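PDB 4BJI: transcription factor TAU subunit SFC1 from Schizosaccharomyces pombe, which is a subunit of the general transcription factor TFIIIC, belonging to its tauA domain, which binds boxA promoter sites of tRNA and similar genes for RNA polymerase III. Local coordinates for residues K29-P33 / L75-S79; S102-Q108 / T167-R171; G130-P135 / L189-P195. One frame throughout, in Å; residues are numbered along the deposited sequence. Where two conformers were deposited one is given.

Contact 1 (K29-P33 / L75-S79)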
ATOM      1  N   LYS A  29       3.373 -19.728 -17.559  1.00 31.77           N
ATOM      2  CA  LYS A  29       4.040 -20.872 -16.934  1.00 31.76           C
ATOM      3  C   LYS A  29       3.272 -21.481 -15.755  1.00 30.01           C
ATOM      4  O   LYS A  29       3.547 -22.612 -15.364  1.00 33.38           O
ATOM      5  CB  LYS A  29       5.478 -20.507 -16.527  1.00 34.78           C
ATOM      6  CG  LYS A  29       6.441 -20.514 -17.718  1.00 54.14           C
ATOM      7  CD  LYS A  29       7.878 -20.175 -17.337  1.00 67.27           C
ATOM      8  CE  LYS A  29       8.790 -20.213 -18.572  1.00 73.53           C
ATOM      9  NZ  LYS A  29      10.201 -19.822 -18.280  1.00 75.40           N
ATOM     10  N   LEU A  30       2.311 -20.740 -15.193  1.00 27.10           N
ATOM     11  CA  LEU A  30       1.495 -21.285 -14.112  1.00 25.43           C
ATOM     12  C   LEU A  30       0.533 -22.381 -14.586  1.00 32.88           C
ATOM     13  O   LEU A  30      -0.170 -22.222 -15.592  1.00 34.15           O
ATOM     14  CB  LEU A  30       0.697 -20.173 -13.439  1.00 25.22           C
ATOM     15  CG  LEU A  30       1.506 -19.333 -12.468  1.00 23.31           C
ATOM     16  CD1 LEU A  30       0.650 -18.128 -12.076  1.00 23.35           C
ATOM     17  CD2 LEU A  30       1.879 -20.085 -11.227  1.00 25.20           C
ATOM     18  N   GLY A  31       0.517 -23.499 -13.858  1.00 27.68           N
ATOM     19  CA  GLY A  31      -0.452 -24.557 -14.094  1.00 28.98           C
ATOM     20  C   GLY A  31      -1.547 -24.516 -13.045  1.00 32.87           C
ATOM     21  O   GLY A  31      -1.673 -23.540 -12.310  1.00 28.16           O
ATOM     22  N   GLU A  32      -2.352 -25.568 -12.953  1.00 33.70           N
ATOM     23  CA  GLU A  32      -3.398 -25.613 -11.942  1.00 29.32           C
ATOM     24  C   GLU A  32      -2.807 -25.814 -10.551  1.00 27.04           C
ATOM     25  O   GLU A  32      -1.935 -26.641 -10.352  1.00 29.08           O
ATOM     26  CB  GLU A  32      -4.409 -26.711 -12.275  1.00 43.93           C
ATOM     27  CG  GLU A  32      -5.079 -26.500 -13.627  1.00 57.09           C
ATOM     28  CD  GLU A  32      -5.743 -25.138 -13.743  1.00 64.82           C
ATOM     29  OE1 GLU A  32      -6.437 -24.730 -12.786  1.00 65.84           O
ATOM     30  OE2 GLU A  32      -5.563 -24.473 -14.788  1.00 64.20           O
ATOM     31  N   PRO A  33      -3.282 -25.034  -9.575  1.00 23.36           N
ATOM     32  CA  PRO A  33      -2.755 -25.098  -8.213  1.00 23.65           C
ATOM     33  C   PRO A  33      -3.353 -26.247  -7.445  1.00 18.40           C
ATOM     34  O   PRO A  33      -4.421 -26.747  -7.790  1.00 20.62           O
ATOM     35  CB  PRO A  33      -3.218 -23.771  -7.608  1.00 22.70           C
ATOM     36  CG  PRO A  33      -4.525 -23.496  -8.309  1.00 20.59           C
ATOM     37  CD  PRO A  33      -4.385 -24.073  -9.699  1.00 19.52           C
ATOM     38  N   LEU A  75      -1.193 -15.357  -4.909  1.00  9.07           N
ATOM     39  CA  LEU A  75      -1.349 -14.002  -5.481  1.00  8.69           C
ATOM     40  C   LEU A  75      -1.148 -13.970  -7.003  1.00  8.99           C
ATOM     41  O   LEU A  75      -1.887 -13.284  -7.693  1.00  9.08           O
ATOM     42  CB  LEU A  75      -0.454 -12.989  -4.765  1.00  9.23           C
ATOM     43  CG  LEU A  75      -1.014 -12.526  -3.410  1.00  8.91           C
ATOM     44  CD1 LEU A  75       0.018 -11.908  -2.527  1.00  9.56           C
ATOM     45  CD2 LEU A  75      -2.206 -11.580  -3.612  1.00  9.84           C
ATOM     46  N   PRO A  76      -0.166 -14.727  -7.538  1.00  8.75           N
ATOM     47  CA  PRO A  76       0.079 -14.657  -8.981  1.00 10.42           C
ATOM     48  C   PRO A  76      -1.051 -15.190  -9.852  1.00 11.00           C
ATOM     49  O   PRO A  76      -1.074 -14.998 -11.076  1.00 12.58           O
ATOM     50  CB  PRO A  76       1.356 -15.520  -9.150  1.00 12.37           C
ATOM     51  CG  PRO A  76       2.064 -15.366  -7.889  1.00 12.44           C
ATOM     52  CD  PRO A  76       0.949 -15.435  -6.870  1.00  9.76           C
ATOM     53  N   TYR A  77      -2.011 -15.875  -9.223  1.00  9.78           N
ATOM     54  CA  TYR A  77      -3.171 -16.338  -9.958  1.00  9.43           C
ATOM     55  C   TYR A  77      -4.231 -15.270 -10.183  1.00 11.26           C
ATOM     56  O   TYR A  77      -5.123 -15.446 -11.009  1.00 13.61           O
ATOM     57  CB  TYR A  77      -3.824 -17.540  -9.246  1.00 11.59           C
ATOM     58  CG  TYR A  77      -3.058 -18.833  -9.443  1.00 12.08           C
ATOM     59  CD1 TYR A  77      -2.030 -19.198  -8.591  1.00 12.86           C
ATOM     60  CD2 TYR A  77      -3.335 -19.654 -10.525  1.00 15.05           C
ATOM     61  CE1 TYR A  77      -1.302 -20.375  -8.796  1.00 15.22           C
ATOM     62  CE2 TYR A  77      -2.617 -20.825 -10.735  1.00 14.10           C
ATOM     63  CZ  TYR A  77      -1.614 -21.161  -9.870  1.00 17.38           C
ATOM     64  OH  TYR A  77      -0.926 -22.345 -10.097  1.00 18.25           O
ATOM     65  N   LEU A  78      -4.119 -14.149  -9.457  1.00  9.65           N
ATOM     66  CA  LEU A  78      -5.132 -13.103  -9.475  1.00 10.23           C
ATOM     67  C   LEU A  78      -4.610 -11.694  -9.698  1.00  9.69           C
ATOM     68  O   LEU A  78      -5.405 -10.803  -9.954  1.00  9.33           O
ATOM     69  CB  LEU A  78      -5.889 -13.077  -8.148  1.00  9.76           C
ATOM     70  CG  LEU A  78      -6.618 -14.350  -7.763  1.00 10.70           C
ATOM     71  CD1 LEU A  78      -7.184 -14.188  -6.385  1.00 12.58           C
ATOM     72  CD2 LEU A  78      -7.705 -14.692  -8.777  1.00 15.29           C
ATOM     73  N   SER A  79      -3.313 -11.481  -9.542  1.00  9.25           N
ATOM     74  CA  SER A  79      -2.775 -10.132  -9.423  1.00  8.16           C
ATOM     75  C   SER A  79      -1.358 -10.043  -9.955  1.00  8.67           C
ATOM     76  O   SER A  79      -0.687 -11.074 -10.095  1.00  9.29           O
ATOM     77  CB  SER A  79      -2.812  -9.675  -7.956  1.00  8.76           C
ATOM     78  OG  SER A  79      -1.906 -10.420  -7.149  1.00  9.03           O
TER

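Contact 2 (S102-Q108 / T167-R171)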
ATOM      1  N   SER A 102      -8.490   7.839 -10.937  1.00  9.76           N
ATOM      2  CA  SER A 102      -8.073   8.659  -9.799  1.00  9.05           C
ATOM      3  C   SER A 102      -8.619   8.158  -8.460  1.00  9.12           C
ATOM      4  O   SER A 102      -8.094   8.526  -7.415  1.00  7.95           O
ATOM      5  CB  SER A 102      -8.396  10.112  -9.994  1.00 11.99           C
ATOM      6  OG  SER A 102      -9.787  10.275 -10.090  1.00 13.27           O
ATOM      7  N   ASN A 103      -9.642   7.309  -8.488  1.00  9.17           N
ATOM      8  CA  ASN A 103     -10.069   6.703  -7.218  1.00 10.37           C
ATOM      9  C   ASN A 103      -8.958   5.877  -6.588  1.00  9.12           C
ATOM     10  O   ASN A 103      -8.982   5.634  -5.363  1.00 10.41           O
ATOM     11  CB  ASN A 103     -11.306   5.814  -7.379  1.00 11.88           C
ATOM     12  CG  ASN A 103     -12.537   6.595  -7.712  1.00 20.27           C
ATOM     13  OD1 ASN A 103     -12.694   7.746  -7.301  1.00 23.96           O
ATOM     14  ND2 ASN A 103     -13.422   5.980  -8.486  1.00 29.59           N
ATOM     15  N   ALA A 104      -7.980   5.433  -7.392  1.00  6.58           N
ATOM     16  CA  ALA A 104      -6.865   4.667  -6.872  1.00  6.44           C
ATOM     17  C   ALA A 104      -5.891   5.479  -6.025  1.00  6.36           C
ATOM     18  O   ALA A 104      -4.988   4.901  -5.415  1.00  6.79           O
ATOM     19  CB  ALA A 104      -6.136   3.981  -7.999  1.00  7.17           C
ATOM     20  N   ALA A 105      -6.076   6.801  -5.934  1.00  5.57           N
ATOM     21  CA  ALA A 105      -5.341   7.579  -4.960  1.00  5.58           C
ATOM     22  C   ALA A 105      -5.483   6.982  -3.561  1.00  6.63           C
ATOM     23  O   ALA A 105      -4.541   7.051  -2.765  1.00  8.04           O
ATOM     24  CB  ALA A 105      -5.864   9.027  -4.956  1.00  6.30           C
ATOM     25  N   ALA A 106      -6.617   6.372  -3.269  1.00  5.66           N
ATOM     26  CA  ALA A 106      -6.848   5.783  -1.957  1.00  7.53           C
ATOM     27  C   ALA A 106      -5.981   4.538  -1.671  1.00  7.28           C
ATOM     28  O   ALA A 106      -5.864   4.097  -0.535  1.00  7.48           O
ATOM     29  CB  ALA A 106      -8.309   5.399  -1.839  1.00 10.66           C
ATOM     30  N   TYR A 107      -5.388   3.954  -2.719  1.00  5.68           N
ATOM     31  CA  TYR A 107      -4.653   2.707  -2.604  1.00  6.28           C
ATOM     32  C   TYR A 107      -3.150   2.905  -2.744  1.00  6.88           C
ATOM     33  O   TYR A 107      -2.388   1.939  -2.658  1.00  6.64           O
ATOM     34  CB  TYR A 107      -5.128   1.682  -3.645  1.00  7.66           C
ATOM     35  CG  TYR A 107      -6.615   1.470  -3.618  1.00  8.78           C
ATOM     36  CD1 TYR A 107      -7.261   1.251  -2.421  1.00 11.23           C
ATOM     37  CD2 TYR A 107      -7.359   1.579  -4.775  1.00  9.09           C
ATOM     38  CE1 TYR A 107      -8.648   1.091  -2.383  1.00 13.59           C
ATOM     39  CE2 TYR A 107      -8.724   1.419  -4.752  1.00 10.83           C
ATOM     40  CZ  TYR A 107      -9.339   1.194  -3.563  1.00 13.71           C
ATOM     41  OH  TYR A 107     -10.731   1.038  -3.598  1.00 24.06           O
ATOM     42  N   GLN A 108      -2.705   4.146  -2.945  1.00  5.55           N
ATOM     43  CA  GLN A 108      -1.268   4.409  -3.046  1.00  5.61           C
ATOM     44  C   GLN A 108      -0.540   3.964  -1.790  1.00  5.37           C
ATOM     45  O   GLN A 108      -1.095   4.021  -0.685  1.00  6.29           O
ATOM     46  CB  GLN A 108      -0.982   5.886  -3.310  1.00  5.96           C
ATOM     47  CG  GLN A 108      -1.409   6.292  -4.696  1.00  6.29           C
ATOM     48  CD  GLN A 108      -1.057   7.695  -5.125  1.00  5.48           C
ATOM     49  OE1 GLN A 108      -1.832   8.297  -5.894  1.00  6.34           O
ATOM     50  NE2 GLN A 108       0.071   8.227  -4.681  1.00  5.68           N
ATOM     51  N   THR A 167       4.625  10.552  -7.138  1.00  5.48           N
ATOM     52  CA  THR A 167       3.626  10.942  -6.153  1.00  6.16           C
ATOM     53  C   THR A 167       2.209  10.504  -6.539  1.00  5.83           C
ATOM     54  O   THR A 167       1.248  10.754  -5.790  1.00  5.95           O
ATOM     55  CB  THR A 167       3.600  12.458  -5.915  1.00  6.17           C
ATOM     56  OG1 THR A 167       3.104  13.135  -7.080  1.00  7.28           O
ATOM     57  CG2 THR A 167       4.990  12.975  -5.614  1.00  7.65           C
ATOM     58  N   GLY A 168       2.067   9.832  -7.673  1.00  5.98           N
ATOM     59  CA  GLY A 168       0.772   9.360  -8.112  1.00  5.90           C
ATOM     60  C   GLY A 168      -0.206  10.499  -8.283  1.00  4.32           C
ATOM     61  O   GLY A 168       0.073  11.502  -8.974  1.00  5.01           O
ATOM     62  N   TRP A 169      -1.385  10.363  -7.692  1.00  4.18           N
ATOM     63  CA  TRP A 169      -2.457  11.337  -7.899  1.00  4.37           C
ATOM     64  C   TRP A 169      -2.346  12.563  -6.987  1.00  4.50           C
ATOM     65  O   TRP A 169      -3.191  13.462  -7.072  1.00  5.78           O
ATOM     66  CB  TRP A 169      -3.786  10.626  -7.687  1.00  5.87           C
ATOM     67  CG  TRP A 169      -4.096   9.604  -8.743  1.00  4.99           C
ATOM     68  CD1 TRP A 169      -4.067   8.239  -8.633  1.00  7.35           C
ATOM     69  CD2 TRP A 169      -4.512   9.899 -10.081  1.00  5.39           C
ATOM     70  NE1 TRP A 169      -4.426   7.667  -9.837  1.00  7.04           N
ATOM     71  CE2 TRP A 169      -4.725   8.665 -10.732  1.00  6.32           C
ATOM     72  CE3 TRP A 169      -4.744  11.080 -10.780  1.00  6.81           C
ATOM     73  CZ2 TRP A 169      -5.144   8.591 -12.055  1.00  7.66           C
ATOM     74  CZ3 TRP A 169      -5.172  10.993 -12.100  1.00  7.90           C
ATOM     75  CH2 TRP A 169      -5.347   9.747 -12.717  1.00  7.28           C
ATOM     76  N   TYR A 170      -1.312  12.628  -6.152  1.00  4.62           N
ATOM     77  CA  TYR A 170      -1.180  13.704  -5.172  1.00  5.20           C
ATOM     78  C   TYR A 170      -0.182  14.760  -5.616  1.00  5.42           C
ATOM     79  O   TYR A 170       0.920  14.439  -6.097  1.00  6.17           O
ATOM     80  CB  TYR A 170      -0.754  13.164  -3.798  1.00  5.78           C
ATOM     81  CG  TYR A 170      -1.783  12.233  -3.250  1.00  5.82           C
ATOM     82  CD1 TYR A 170      -3.008  12.726  -2.788  1.00  6.43           C
ATOM     83  CD2 TYR A 170      -1.549  10.883  -3.148  1.00  5.98           C
ATOM     84  CE1 TYR A 170      -3.973  11.854  -2.275  1.00  6.84           C
ATOM     85  CE2 TYR A 170      -2.505  10.010  -2.620  1.00  6.94           C
ATOM     86  CZ  TYR A 170      -3.725  10.514  -2.219  1.00  6.37           C
ATOM     87  OH  TYR A 170      -4.705   9.678  -1.700  1.00  8.50           O
ATOM     88  N   ARG A 171      -0.561  16.017  -5.442  1.00  5.82           N
ATOM     89  CA  ARG A 171       0.330  17.141  -5.681  1.00  6.88           C
ATOM     90  C   ARG A 171       1.590  16.978  -4.838  1.00  6.54           C
ATOM     91  O   ARG A 171       1.513  16.610  -3.655  1.00  6.51           O
ATOM     92  CB  ARG A 171      -0.411  18.446  -5.355  1.00  9.80           C
ATOM     93  CG  ARG A 171       0.393  19.706  -5.576  1.00 13.10           C
ATOM     94  CD  ARG A 171      -0.501  20.884  -5.265  1.00 16.28           C
ATOM     95  NE  ARG A 171      -0.648  21.074  -3.834  1.00 17.79           N
ATOM     96  CZ  ARG A 171      -1.751  20.874  -3.132  1.00 10.94           C
ATOM     97  NH1 ARG A 171      -2.874  20.483  -3.750  1.00 17.45           N
ATOM     98  NH2 ARG A 171      -1.766  21.081  -1.778  1.00 10.71           N
TER

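Contact 3 (G130-P135 / L189-P195)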
ATOM      1  N   GLY A 130      -0.794   6.568  14.096  1.00  9.03           N
ATOM      2  CA  GLY A 130       0.011   7.598  14.737  1.00  9.17           C
ATOM      3  C   GLY A 130       0.321   7.379  16.180  1.00 10.99           C
ATOM      4  O   GLY A 130       0.933   8.260  16.807  1.00 13.44           O
ATOM      5  N   LYS A 131      -0.096   6.253  16.751  1.00 10.85           N
ATOM      6  CA  LYS A 131       0.067   6.076  18.184  1.00 11.69           C
ATOM      7  C   LYS A 131       0.412   4.692  18.644  1.00 12.75           C
ATOM      8  O   LYS A 131       0.917   4.521  19.777  1.00 16.73           O
ATOM      9  CB  LYS A 131      -1.162   6.578  18.945  1.00 18.49           C
ATOM     10  CG  LYS A 131      -2.464   5.977  18.545  1.00 21.28           C
ATOM     11  CD  LYS A 131      -3.583   6.603  19.392  1.00 27.71           C
ATOM     12  CE  LYS A 131      -4.941   6.022  19.084  1.00 32.90           C
ATOM     13  NZ  LYS A 131      -5.962   6.635  19.998  1.00 39.72           N
ATOM     14  N   THR A 132       0.168   3.676  17.850  1.00 14.83           N
ATOM     15  CA  THR A 132       0.523   2.330  18.295  1.00 17.15           C
ATOM     16  C   THR A 132       2.062   2.122  18.210  1.00 14.47           C
ATOM     17  O   THR A 132       2.701   2.364  17.192  1.00 15.20           O
ATOM     18  CB  THR A 132      -0.303   1.265  17.546  1.00 20.92           C
ATOM     19  OG1 THR A 132      -1.697   1.450  17.846  1.00 21.91           O
ATOM     20  CG2 THR A 132       0.101  -0.108  18.040  1.00 23.94           C
ATOM     21  N   LEU A 133       2.669   1.724  19.339  1.00 16.52           N
ATOM     22  CA  LEU A 133       4.129   1.624  19.419  1.00 16.12           C
ATOM     23  C   LEU A 133       4.701   0.405  18.681  1.00 17.40           C
ATOM     24  O   LEU A 133       4.025  -0.596  18.486  1.00 19.23           O
ATOM     25  CB  LEU A 133       4.563   1.560  20.882  1.00 17.22           C
ATOM     26  CG  LEU A 133       4.112   2.728  21.760  1.00 15.30           C
ATOM     27  CD1 LEU A 133       4.576   2.463  23.215  1.00 16.92           C
ATOM     28  CD2 LEU A 133       4.614   4.069  21.245  1.00 17.56           C
ATOM     29  N   PHE A 134       5.967   0.518  18.290  1.00 18.08           N
ATOM     30  CA  PHE A 134       6.708  -0.593  17.715  1.00 19.29           C
ATOM     31  C   PHE A 134       6.054  -1.221  16.491  1.00 22.90           C
ATOM     32  O   PHE A 134       5.942  -2.445  16.375  1.00 23.33           O
ATOM     33  CB  PHE A 134       6.931  -1.682  18.793  1.00 21.42           C
ATOM     34  CG  PHE A 134       7.471  -1.145  20.092  1.00 26.39           C
ATOM     35  CD1 PHE A 134       8.671  -0.462  20.129  1.00 23.90           C
ATOM     36  CD2 PHE A 134       6.779  -1.333  21.283  1.00 32.12           C
ATOM     37  CE1 PHE A 134       9.179   0.033  21.309  1.00 30.59           C
ATOM     38  CE2 PHE A 134       7.291  -0.837  22.484  1.00 26.99           C
ATOM     39  CZ  PHE A 134       8.486  -0.152  22.487  1.00 27.44           C
ATOM     40  N   PRO A 135       5.611  -0.382  15.553  1.00 20.00           N
ATOM     41  CA  PRO A 135       5.099  -0.965  14.323  1.00 20.15           C
ATOM     42  C   PRO A 135       6.212  -1.667  13.553  1.00 22.03           C
ATOM     43  O   PRO A 135       7.329  -1.171  13.510  1.00 24.46           O
ATOM     44  CB  PRO A 135       4.556   0.253  13.564  1.00 18.23           C
ATOM     45  CG  PRO A 135       5.374   1.384  14.022  1.00 17.23           C
ATOM     46  CD  PRO A 135       5.626   1.084  15.508  1.00 17.60           C
ATOM     47  N   LEU A 189       7.547   6.190  17.249  1.00 14.42           N
ATOM     48  CA  LEU A 189       6.811   4.967  17.550  1.00 16.99           C
ATOM     49  C   LEU A 189       7.750   3.743  17.582  1.00 16.78           C
ATOM     50  O   LEU A 189       7.592   2.872  18.432  1.00 18.03           O
ATOM     51  CB  LEU A 189       5.674   4.758  16.535  1.00 13.45           C
ATOM     52  CG  LEU A 189       4.611   5.891  16.544  1.00 12.66           C
ATOM     53  CD1 LEU A 189       3.713   5.759  15.353  1.00 14.15           C
ATOM     54  CD2 LEU A 189       3.792   5.869  17.872  1.00 12.75           C
ATOM     55  N   ILE A 190       8.701   3.673  16.646  1.00 19.73           N
ATOM     56  CA  ILE A 190       9.591   2.509  16.608  1.00 19.96           C
ATOM     57  C   ILE A 190      10.547   2.512  17.805  1.00 25.83           C
ATOM     58  O   ILE A 190      11.080   1.453  18.168  1.00 30.41           O
ATOM     59  CB  ILE A 190      10.375   2.391  15.275  1.00 25.56           C
ATOM     60  CG1 ILE A 190      11.363   3.539  15.130  1.00 34.89           C
ATOM     61  CG2 ILE A 190       9.417   2.323  14.087  1.00 24.53           C
ATOM     62  CD1 ILE A 190      12.180   3.448  13.846  1.00 48.38           C
ATOM     63  N   GLU A 191      10.750   3.678  18.425  1.00 20.36           N
ATOM     64  CA  GLU A 191      11.580   3.785  19.647  1.00 24.08           C
ATOM     65  C   GLU A 191      10.777   3.587  20.935  1.00 26.10           C
ATOM     66  O   GLU A 191      11.335   3.650  22.032  1.00 29.10           O
ATOM     67  CB  GLU A 191      12.252   5.163  19.724  1.00 25.81           C
ATOM     68  CG  GLU A 191      13.351   5.402  18.692  1.00 42.81           C
ATOM     69  CD  GLU A 191      14.482   4.400  18.801  1.00 65.70           C
ATOM     70  OE1 GLU A 191      14.831   4.016  19.939  1.00 69.83           O
ATOM     71  OE2 GLU A 191      15.016   3.991  17.747  1.00 74.13           O
ATOM     72  N   GLY A 192       9.477   3.342  20.809  1.00 20.47           N
ATOM     73  CA  GLY A 192       8.609   3.215  21.965  1.00 20.20           C
ATOM     74  C   GLY A 192       8.170   4.525  22.593  1.00 17.41           C
ATOM     75  O   GLY A 192       7.777   4.557  23.767  1.00 18.72           O
ATOM     76  N   GLU A 193       8.196   5.599  21.799  1.00 18.92           N
ATOM     77  CA  GLU A 193       7.773   6.931  22.248  1.00 19.13           C
ATOM     78  C   GLU A 193       6.566   7.476  21.482  1.00 19.99           C
ATOM     79  O   GLU A 193       6.417   7.240  20.284  1.00 17.41           O
ATOM     80  CB  GLU A 193       8.944   7.918  22.115  1.00 23.61           C
ATOM     81  CG  GLU A 193      10.133   7.447  22.947  1.00 38.69           C
ATOM     82  CD  GLU A 193      11.377   8.293  22.802  1.00 52.98           C
ATOM     83  OE1 GLU A 193      11.479   9.083  21.839  1.00 53.69           O
ATOM     84  OE2 GLU A 193      12.265   8.149  23.671  1.00 48.70           O
HETATM   85  N   MSE A 194       5.717   8.229  22.171  1.00 22.32           N
HETATM   86  CA  MSE A 194       4.638   8.942  21.507  0.66 22.77           C
HETATM   87  C   MSE A 194       5.214  10.144  20.776  1.00 19.63           C
HETATM   88  O   MSE A 194       6.082  10.856  21.304  1.00 21.86           O
HETATM   89  CB  MSE A 194       3.582   9.397  22.513  0.66 26.30           C
HETATM   90  CG  MSE A 194       2.677   8.277  22.978  0.66 26.47           C
HETATM   91 SE   MSE A 194       1.633   7.546  21.483  0.66 28.76          SE
HETATM   92  CE  MSE A 194       0.752   9.141  20.953  0.66 16.44           C
ATOM     93  N   PRO A 195       4.758  10.366  19.547  1.00 16.38           N
ATOM     94  CA  PRO A 195       5.231  11.538  18.803  1.00 17.38           C
ATOM     95  C   PRO A 195       4.897  12.806  19.568  1.00 21.30           C
ATOM     96  O   PRO A 195       3.871  12.867  20.235  1.00 21.85           O
ATOM     97  CB  PRO A 195       4.468  11.463  17.467  1.00 16.44           C
ATOM     98  CG  PRO A 195       4.072  10.032  17.343  1.00 18.52           C
ATOM     99  CD  PRO A 195       3.894   9.496  18.737  1.00 16.47           C
TER

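Contact 1 (K29-P33 / L75-S79)
Tyr77 reaches across to Leu30, Gly31 and Pro33 in the helix-turn-helix region of the DNA-binding domain, where residues 75-79 link helix 71-74 to strand 79-82 and residues 29-33 lead into helix 35-50. The polar part is one bond: Tyr77 OH donates to the carbonyl Gly31 O at 2.6 Å. The C=O...donor angle is 147°, with the donor tilted out of the carbonyl plane, while Gly31 O itself lies at the edge of the ring, in its plane.

The apolar part encloses that ring from two opposite faces. Over its centre sits Leu30 CD1, 4.3 Å from the Tyr77 centroid and only 5° off the normal, a well-centred CH-pi contact. On the other face Pro33 is displaced toward the phenol end, its CB 3.8 Å from Tyr77 CZ. Leu30 forks over its neighbours: CD2 packs on Tyr77 CZ, whereas CD1 also reaches Pro76 CB. With Tyr77 CG anti to its carbonyl carbon (chi1 -76°), the ring runs out toward residues 29-33 although its CB sets off across the direction of that segment rather than at it. Helix 35-50 adds Ile41 against Tyr77.

Within residues 75-79 the turn is tied by Leu75 O, which accepts from Leu78 N and, on the opposite face of its carbonyl plane, from the hydroxyl Ser79 OG at 2.9 Å.

Contact 2 (S102-Q108 / T167-R171)
Gln108 grips the backbone of residues 167-169 with both ends of its amide. Its OE1 accepts from Trp169 N at 2.8 Å in a nearly straight bond (174° at the hydrogen), and its NE2 donates to Thr167 O at 3.0 Å. Thr167 O lies close to the amide plane of Gln108, yet NE2 stands well above the carbonyl plane of Thr167; Tyr170 N reaches the same oxygen from the opposite face. Two bonds thus fix the rotation of the amide, which the side chain delivers by running extended beyond CG (chi2 -174°).

Further out, Tyr170 OH lies 2.8 Å from Ala105 O, at best a weak bond, since its proton has another acceptor within reach. Ala105 CB touches both aromatic residues, at Trp169 CB and Tyr170 CZ, each 3.8 Å away. Ser102 lays its CA over the six-membered ring of Trp169, 3.7 Å from the centroid, as a CH-pi contact. The indole NE1 is hydrogen-bonded to Pro98 O, outside the two segments.

Gly168, at the turn's second position, has positive phi, and a CB there would collide with Gln108 OE1. With Trp169 near helical angles and Tyr170 N closing onto Thr167 O, this is a type II' beta turn just ahead of helix 172-189, packed against the 3-10 segment 102-106.

Contact 3 (G130-P135 / L189-P195)
Leu189 thrusts its side chain into the curve of residues 130-135, and its carbons meet successive parts of that loop, with Thr132 O near several of them. CB lies 3.8 Å from Pro135 CD, the two side chains crossing at about a right angle. CG passes near Thr132 O. At the fork, CD1 turns to Gly130 C, while CD2 rests 3.7 Å from Lys131 C and also meets Leu133 CD2. An alanine here would lack CG and both methyls and would probably leave a gap between Gly130 and Leu133, with Leu133 CD2 losing one of its neighbours and the Lys131 backbone its cover by CD2.

The backbone adds one hydrogen bond across the contact: Phe134 N donates to Leu189 O at 2.9 Å, with 168° at the hydrogen. Gly192 N reaches the same oxygen from the opposite face of its carbonyl plane. Gly192, the first residue to leave helical angles after helix 172-189, has positive phi and two bonds back into the last turn, a Schellman motif, and the loop 130-135 lies across that C-terminal end.

The Phe134 ring comes back to the motif, its CE1 3.3 Å from Gly192 CA, where a CB would clash with CZ. Pro135 CG meets Ile190 CG2. In one of its two conformers the selenomethionine Met194 brings CE to 3.8 Å from Lys131 CB, and Pro195 CG lies 3.6 Å from Gly130 O.

How the contacts relate
From the N terminus, contact 1 comes first: residues 75-79 return to 29-33 and close a loop that contains helices 35-50, 56-60 and 71-74 and strand 53-55. It is complete before contact 2 opens at residue 102, so the two are in series, with nearest atoms about 12 Å apart. Contacts 2 and 3 cross: 130-135 falls inside the loop closed by 102-108 and 167-171, and 189-195 follows beyond it. Contact 2 joins the segment before strand 109-111 to the start of helix 172-189, while contact 3 joins the 109-111/139-141 connection to that helix's C-terminal end. Contacts 1 and 3 lie on opposite sides of the chain's centre, their centres about 38 Å apart.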